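Local coordinates for protein putative Transcriptional Regulator (Rhodococcus sp., PDB 2IA2) that probably regulates transcription as an IclR-family repressor or activator, binding DNA through a helix-turn-helix domain and sensing a small effector through its C-terminal GAF-like domain, at residues E109-I115 with A225-T231; A213-R217 with A253-E257. One frame throughout, in Å; residues are numbered along the deposited sequence.

Contact 1. Residues E109-I115 with A225-T231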
ATOM      1  N   GLU A 109      16.497 -12.449 -20.818  1.00 30.35           N
ATOM      2  CA  GLU A 109      17.718 -12.178 -20.054  1.00 29.38           C
ATOM      3  C   GLU A 109      17.316 -12.052 -18.583  1.00 28.55           C
ATOM      4  O   GLU A 109      16.203 -11.622 -18.257  1.00 27.16           O
ATOM      5  CB  GLU A 109      18.439 -10.893 -20.519  1.00 29.56           C
ATOM      6  CG  GLU A 109      18.933 -10.797 -21.985  1.00 30.13           C
ATOM      7  CD  GLU A 109      19.926 -11.904 -22.383  1.00 33.67           C
ATOM      8  OE1 GLU A 109      20.588 -12.522 -21.503  1.00 33.30           O
ATOM      9  OE2 GLU A 109      20.037 -12.160 -23.599  1.00 34.24           O
ATOM     10  N   SER A 110      18.257 -12.375 -17.708  1.00 28.47           N
ATOM     11  CA  SER A 110      18.120 -12.162 -16.262  1.00 29.30           C
ATOM     12  C   SER A 110      17.839 -10.673 -15.888  1.00 28.18           C
ATOM     13  O   SER A 110      18.504  -9.758 -16.418  1.00 27.81           O
ATOM     14  CB  SER A 110      19.427 -12.664 -15.591  1.00 30.59           C
ATOM     15  OG  SER A 110      19.689 -12.064 -14.311  1.00 35.41           O
ATOM     16  N   SER A 111      16.845 -10.447 -15.008  1.00 26.98           N
ATOM     17  CA  SER A 111      16.510  -9.109 -14.461  1.00 25.95           C
ATOM     18  C   SER A 111      16.408  -9.242 -12.936  1.00 25.73           C
ATOM     19  O   SER A 111      15.986 -10.290 -12.465  1.00 24.93           O
ATOM     20  CB  SER A 111      15.224  -8.539 -15.062  1.00 25.57           C
ATOM     21  OG  SER A 111      14.104  -9.368 -14.754  1.00 29.79           O
ATOM     22  N   SER A 112      16.847  -8.214 -12.192  1.00 23.91           N
ATOM     23  CA  SER A 112      16.871  -8.223 -10.754  1.00 22.60           C
ATOM     24  C   SER A 112      16.481  -6.875 -10.220  1.00 22.75           C
ATOM     25  O   SER A 112      16.565  -5.826 -10.949  1.00 21.53           O
ATOM     26  CB  SER A 112      18.289  -8.464 -10.248  1.00 22.42           C
ATOM     27  OG  SER A 112      18.833  -9.663 -10.804  1.00 27.42           O
ATOM     28  N   VAL A 113      16.159  -6.860  -8.920  1.00 22.39           N
ATOM     29  CA  VAL A 113      16.003  -5.576  -8.227  1.00 21.63           C
ATOM     30  C   VAL A 113      16.898  -5.645  -7.007  1.00 22.79           C
ATOM     31  O   VAL A 113      16.952  -6.670  -6.347  1.00 21.48           O
ATOM     32  CB  VAL A 113      14.498  -5.283  -7.869  1.00 21.18           C
ATOM     33  CG1 VAL A 113      14.371  -4.158  -6.821  1.00 19.79           C
ATOM     34  CG2 VAL A 113      13.710  -4.907  -9.107  1.00 20.52           C
ATOM     35  N   SER A 114      17.575  -4.543  -6.675  1.00 23.39           N
ATOM     36  CA  SER A 114      18.375  -4.515  -5.433  1.00 24.32           C
ATOM     37  C   SER A 114      18.175  -3.217  -4.690  1.00 25.01           C
ATOM     38  O   SER A 114      17.613  -2.241  -5.219  1.00 22.63           O
ATOM     39  CB  SER A 114      19.881  -4.680  -5.723  1.00 25.72           C
ATOM     40  OG  SER A 114      20.301  -3.594  -6.543  1.00 24.33           O
ATOM     41  N   ILE A 115      18.617  -3.220  -3.433  1.00 26.00           N
ATOM     42  CA  ILE A 115      18.593  -2.020  -2.628  1.00 26.03           C
ATOM     43  C   ILE A 115      19.986  -1.835  -2.059  1.00 26.39           C
ATOM     44  O   ILE A 115      20.789  -2.758  -2.122  1.00 26.09           O
ATOM     45  CB  ILE A 115      17.534  -2.140  -1.491  1.00 25.57           C
ATOM     46  CG1 ILE A 115      17.901  -3.308  -0.556  1.00 27.77           C
ATOM     47  CG2 ILE A 115      16.124  -2.241  -2.113  1.00 23.60           C
ATOM     48  CD1 ILE A 115      17.127  -3.368   0.693  1.00 34.36           C
ATOM     49  N   ALA A 225      15.473   1.929  -4.965  1.00 25.26           N
ATOM     50  CA  ALA A 225      15.919   0.603  -5.405  1.00 22.94           C
ATOM     51  C   ALA A 225      16.497   0.767  -6.801  1.00 22.73           C
ATOM     52  O   ALA A 225      16.399   1.859  -7.360  1.00 22.67           O
ATOM     53  CB  ALA A 225      14.712  -0.395  -5.414  1.00 20.54           C
ATOM     54  N   ALA A 226      17.104  -0.280  -7.356  1.00 21.33           N
ATOM     55  CA  ALA A 226      17.479  -0.255  -8.758  1.00 22.45           C
ATOM     56  C   ALA A 226      17.004  -1.545  -9.428  1.00 22.09           C
ATOM     57  O   ALA A 226      16.935  -2.570  -8.778  1.00 22.71           O
ATOM     58  CB  ALA A 226      18.960  -0.141  -8.883  1.00 22.94           C
ATOM     59  N   VAL A 227      16.731  -1.509 -10.725  1.00 22.03           N
ATOM     60  CA  VAL A 227      16.365  -2.716 -11.473  1.00 21.79           C
ATOM     61  C   VAL A 227      17.434  -2.889 -12.573  1.00 22.00           C
ATOM     62  O   VAL A 227      17.904  -1.912 -13.088  1.00 21.65           O
ATOM     63  CB  VAL A 227      14.918  -2.575 -12.062  1.00 22.46           C
ATOM     64  CG1 VAL A 227      14.749  -1.234 -12.849  1.00 23.27           C
ATOM     65  CG2 VAL A 227      14.536  -3.789 -12.915  1.00 20.01           C
ATOM     66  N   ASN A 228      17.826  -4.122 -12.893  1.00 22.52           N
ATOM     67  CA  ASN A 228      18.806  -4.355 -13.935  1.00 23.08           C
ATOM     68  C   ASN A 228      18.391  -5.414 -14.927  1.00 23.20           C
ATOM     69  O   ASN A 228      17.382  -6.103 -14.736  1.00 22.08           O
ATOM     70  CB  ASN A 228      20.224  -4.638 -13.339  1.00 24.05           C
ATOM     71  CG  ASN A 228      20.513  -6.112 -13.085  1.00 26.63           C
ATOM     72  OD1 ASN A 228      19.634  -6.960 -13.228  1.00 27.70           O
ATOM     73  ND2 ASN A 228      21.771  -6.431 -12.704  1.00 26.04           N
ATOM     74  N   ILE A 229      19.155  -5.481 -16.018  1.00 24.31           N
ATOM     75  CA  ILE A 229      19.248  -6.653 -16.880  1.00 24.88           C
ATOM     76  C   ILE A 229      20.735  -7.011 -16.830  1.00 25.80           C
ATOM     77  O   ILE A 229      21.564  -6.132 -16.896  1.00 26.52           O
ATOM     78  CB  ILE A 229      18.882  -6.324 -18.343  1.00 25.66           C
ATOM     79  CG1 ILE A 229      17.402  -5.924 -18.460  1.00 23.64           C
ATOM     80  CG2 ILE A 229      19.204  -7.520 -19.264  1.00 26.59           C
ATOM     81  CD1 ILE A 229      17.043  -5.219 -19.762  1.00 25.75           C
ATOM     82  N   SER A 230      21.074  -8.290 -16.700  1.00 27.36           N
ATOM     83  CA  SER A 230      22.473  -8.693 -16.712  1.00 29.19           C
ATOM     84  C   SER A 230      22.668  -9.709 -17.829  1.00 29.00           C
ATOM     85  O   SER A 230      21.814 -10.591 -18.042  1.00 28.36           O
ATOM     86  CB  SER A 230      22.859  -9.313 -15.351  1.00 30.10           C
ATOM     87  OG  SER A 230      24.281  -9.420 -15.213  1.00 35.28           O
ATOM     88  N   THR A 231      23.798  -9.613 -18.536  1.00 29.66           N
ATOM     89  CA  THR A 231      24.016 -10.456 -19.733  1.00 29.96           C
ATOM     90  C   THR A 231      25.485 -10.689 -20.068  1.00 31.00           C
ATOM     91  O   THR A 231      26.330  -9.808 -19.814  1.00 30.93           O
ATOM     92  CB  THR A 231      23.244  -9.870 -20.963  1.00 31.55           C
ATOM     93  OG1 THR A 231      23.154 -10.871 -21.973  1.00 36.70           O
ATOM     94  CG2 THR A 231      23.904  -8.608 -21.517  1.00 26.86           C
TER
HETATM   95  O   HOH W   1      20.827 -12.938 -18.872  1.00 22.97           O
HETATM   96  O   HOH W   2      20.108  -9.656 -13.041  1.00 34.36           O

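Contact 2. Residues A213-R217 with A253-E257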
ATOM      1  N   ALA A 213      21.355  -0.840 -15.513  1.00 23.73           N
ATOM      2  CA  ALA A 213      20.412  -0.620 -14.420  1.00 23.36           C
ATOM      3  C   ALA A 213      19.770   0.751 -14.491  1.00 23.37           C
ATOM      4  O   ALA A 213      20.323   1.683 -15.080  1.00 23.83           O
ATOM      5  CB  ALA A 213      21.099  -0.815 -13.053  1.00 21.49           C
ATOM      6  N   ALA A 214      18.618   0.882 -13.853  1.00 22.64           N
ATOM      7  CA  ALA A 214      17.873   2.119 -13.848  1.00 22.58           C
ATOM      8  C   ALA A 214      17.325   2.285 -12.415  1.00 23.62           C
ATOM      9  O   ALA A 214      17.122   1.290 -11.696  1.00 21.71           O
ATOM     10  CB  ALA A 214      16.745   2.020 -14.815  1.00 22.61           C
ATOM     11  N   PRO A 215      17.149   3.534 -11.971  1.00 24.46           N
ATOM     12  CA  PRO A 215      16.544   3.786 -10.665  1.00 24.34           C
ATOM     13  C   PRO A 215      15.068   3.451 -10.550  1.00 24.62           C
ATOM     14  O   PRO A 215      14.269   3.596 -11.507  1.00 25.45           O
ATOM     15  CB  PRO A 215      16.759   5.288 -10.477  1.00 24.60           C
ATOM     16  CG  PRO A 215      16.800   5.845 -11.950  1.00 23.47           C
ATOM     17  CD  PRO A 215      17.604   4.792 -12.633  1.00 25.39           C
ATOM     18  N   ILE A 216      14.712   3.005  -9.358  1.00 24.07           N
ATOM     19  CA  ILE A 216      13.337   2.972  -8.970  1.00 24.00           C
ATOM     20  C   ILE A 216      13.181   4.027  -7.855  1.00 25.88           C
ATOM     21  O   ILE A 216      13.835   3.938  -6.795  1.00 24.59           O
ATOM     22  CB  ILE A 216      12.969   1.608  -8.427  1.00 23.25           C
ATOM     23  CG1 ILE A 216      12.972   0.570  -9.562  1.00 18.83           C
ATOM     24  CG2 ILE A 216      11.568   1.702  -7.738  1.00 21.80           C
ATOM     25  CD1 ILE A 216      13.064  -0.828  -8.997  1.00 23.26           C
ATOM     26  N   ARG A 217      12.324   5.005  -8.101  1.00 27.30           N
ATOM     27  CA  ARG A 217      12.123   6.115  -7.151  1.00 30.60           C
ATOM     28  C   ARG A 217      10.865   5.966  -6.351  1.00 31.39           C
ATOM     29  O   ARG A 217       9.882   5.391  -6.836  1.00 31.33           O
ATOM     30  CB  ARG A 217      12.130   7.476  -7.889  1.00 31.03           C
ATOM     31  CG  ARG A 217      13.387   7.645  -8.650  1.00 32.82           C
ATOM     32  CD  ARG A 217      13.392   8.936  -9.364  1.00 43.83           C
ATOM     33  NE  ARG A 217      14.793   9.366  -9.468  1.00 49.04           N
ATOM     34  CZ  ARG A 217      15.491   9.343 -10.587  1.00 51.85           C
ATOM     35  NH1 ARG A 217      14.907   8.923 -11.710  1.00 52.69           N
ATOM     36  NH2 ARG A 217      16.762   9.767 -10.586  1.00 53.63           N
ATOM     37  N   ALA A 253      11.266  -0.056 -15.002  1.00 22.18           N
ATOM     38  CA  ALA A 253      11.559   0.746 -13.849  1.00 22.35           C
ATOM     39  C   ALA A 253      10.343   1.635 -13.547  1.00 23.08           C
ATOM     40  O   ALA A 253       9.905   1.688 -12.420  1.00 22.43           O
ATOM     41  CB  ALA A 253      12.777   1.631 -14.106  1.00 21.89           C
ATOM     42  N   THR A 254       9.805   2.318 -14.561  1.00 24.71           N
ATOM     43  CA  THR A 254       8.684   3.215 -14.359  1.00 25.64           C
ATOM     44  C   THR A 254       7.374   2.467 -13.940  1.00 26.29           C
ATOM     45  O   THR A 254       6.619   2.900 -13.049  1.00 25.62           O
ATOM     46  CB  THR A 254       8.477   4.137 -15.601  1.00 26.50           C
ATOM     47  OG1 THR A 254       7.970   3.380 -16.696  1.00 34.02           O
ATOM     48  CG2 THR A 254       9.755   4.744 -16.062  1.00 28.05           C
ATOM     49  N   ASP A 255       7.117   1.325 -14.560  1.00 26.56           N
ATOM     50  CA  ASP A 255       6.010   0.472 -14.113  1.00 26.04           C
ATOM     51  C   ASP A 255       6.108   0.076 -12.639  1.00 25.02           C
ATOM     52  O   ASP A 255       5.097   0.019 -11.964  1.00 22.73           O
ATOM     53  CB  ASP A 255       5.975  -0.840 -14.910  1.00 26.46           C
ATOM     54  CG  ASP A 255       5.642  -0.630 -16.381  1.00 28.78           C
ATOM     55  OD1 ASP A 255       5.170   0.470 -16.747  1.00 29.56           O
ATOM     56  OD2 ASP A 255       5.825  -1.586 -17.155  1.00 33.08           O
ATOM     57  N   ILE A 256       7.311  -0.269 -12.180  1.00 24.01           N
ATOM     58  CA  ILE A 256       7.524  -0.667 -10.782  1.00 23.34           C
ATOM     59  C   ILE A 256       7.317   0.551  -9.843  1.00 24.31           C
ATOM     60  O   ILE A 256       6.591   0.460  -8.832  1.00 24.48           O
ATOM     61  CB  ILE A 256       8.953  -1.341 -10.561  1.00 23.53           C
ATOM     62  CG1 ILE A 256       9.023  -2.691 -11.273  1.00 20.95           C
ATOM     63  CG2 ILE A 256       9.272  -1.565  -9.054  1.00 23.05           C
ATOM     64  CD1 ILE A 256      10.420  -3.380 -11.239  1.00 21.42           C
ATOM     65  N   GLU A 257       7.896   1.685 -10.215  1.00 25.10           N
ATOM     66  CA  GLU A 257       7.678   2.965  -9.509  1.00 26.41           C
ATOM     67  C   GLU A 257       6.218   3.293  -9.306  1.00 24.82           C
ATOM     68  O   GLU A 257       5.825   3.712  -8.229  1.00 24.43           O
ATOM     69  CB  GLU A 257       8.249   4.137 -10.316  1.00 26.69           C
ATOM     70  CG  GLU A 257       9.710   4.189 -10.164  1.00 30.74           C
ATOM     71  CD  GLU A 257      10.334   5.388 -10.891  1.00 33.29           C
ATOM     72  OE1 GLU A 257       9.653   6.019 -11.732  1.00 35.98           O
ATOM     73  OE2 GLU A 257      11.509   5.672 -10.621  1.00 30.68           O
TER
HETATM   74  O   HOH W   3       7.114   5.090  -6.572  1.00 36.80           O

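Contact 1. Residues E109-I115 with A225-T231
Val113 and Val227 face each other as a non-hydrogen-bonded pair, CA to CA 4.3 Å, with Val113 CG2 4.0 Å from Val227 CB. Val113 CG1 reaches Ala225 CB at 4.0 Å, and this apolar cluster lies on the sheet face covered by helix 92-107. The neighbouring pair, Ser114 with Ala226, is hydrogen-bonded in both directions: Ser114 N to Ala226 O at 3.0 Å and Ala226 N to Ser114 O at 2.9 Å. These side chains lie on the other face, against Met150 of helix 149-156. Farther along, Asn228 N donates to Ser112 O at 2.9 Å and Ser230 N to Ser110 O at 3.0 Å, whereas the bond from Ser112 N to Asn228 O is weak (3.3 Å). On this face a water joins Ser110 OG, Ser112 OG and Asn228 OD1. At the polar end Thr231 OG1 makes a weak bond to Glu109 OE1 (3.1 Å), and a second water links Glu109 OE1 to Ser110 N and Ser230 O. The carboxylate of Glu109 is also held by Arg131, Arg235 and Tyr236. Backbone bonds thus run the length of this central GAF-like antiparallel pairing, with water and the Glu109 carboxylate added at its polar end.

Contact 2. Residues A213-R217 with A253-E257
Ile216 lays its side chain along one flank of helix 246-264, with CD1 3.9 Å from Ile256 CG2 and CG2 3.9 Å from the CG of Glu257. One turn back on the helix, Ala253 points at the strand, and its CB sits 4.0 Å from Ala214 CB and 3.6 Å from Pro215 O. With so small a side chain at this position, the helix comes close: the CA atoms of Ile216 and Ala253 are 5.6 Å apart, and the two short axes approach to 7.5 Å. Strand and helix run nearly parallel, at 12° between their N-to-C directions, so that residues one helical turn apart, Ala253 and Glu257, can meet successive parts of the same strand.

The polar element is Glu257. Its CA-to-CB bond points sideways, but the extended side chain carries the carboxylate across to the strand, where OE2 accepts a hydrogen bond of 2.7 Å from Arg217 N; the guanidinium of Arg217 leads away from the helix, so the carboxylate serves the backbone here. A water adds a second polar link, donating to Arg217 O at 2.8 Å and to Glu257 O at 2.5 Å. Within the sheet, Ala214 and Ile216 hydrogen-bond to strand 223-232. Ile256 also packs on Ala96 and His99 of helix 92-107. The example is one of helix-on-sheet packing in an alpha/beta domain of the GAF type. Small and branched apolar side chains set the spacing, while Glu257 does both jobs: its CG packs on Ile216 and OE2 takes up Arg217 N, so the helix supplies an acceptor to a strand-end NH.

From the N terminus, the chain passes the helix-turn-helix region, then helix 92-107, and enters the sheet at 109-115. It next runs through strand 120-127, strand 142-144 and several helices before reaching 213-217, the first half of contact 2. After a turn it returns as 225-231, closing contact 1 across 109 intervening residues, and only then, through helix 246-264, does 253-257 close contact 2 across 35. The loops therefore cross rather than nest. Strands 209-217 and 223-232 are sheet neighbours, joined by probable hydrogen bonds from Ile216 N to Ala225 O and from Ala214 N to Val227 O; contact 1 unites early and late strands, and contact 2 fastens the C-terminal helix to strand 209-217.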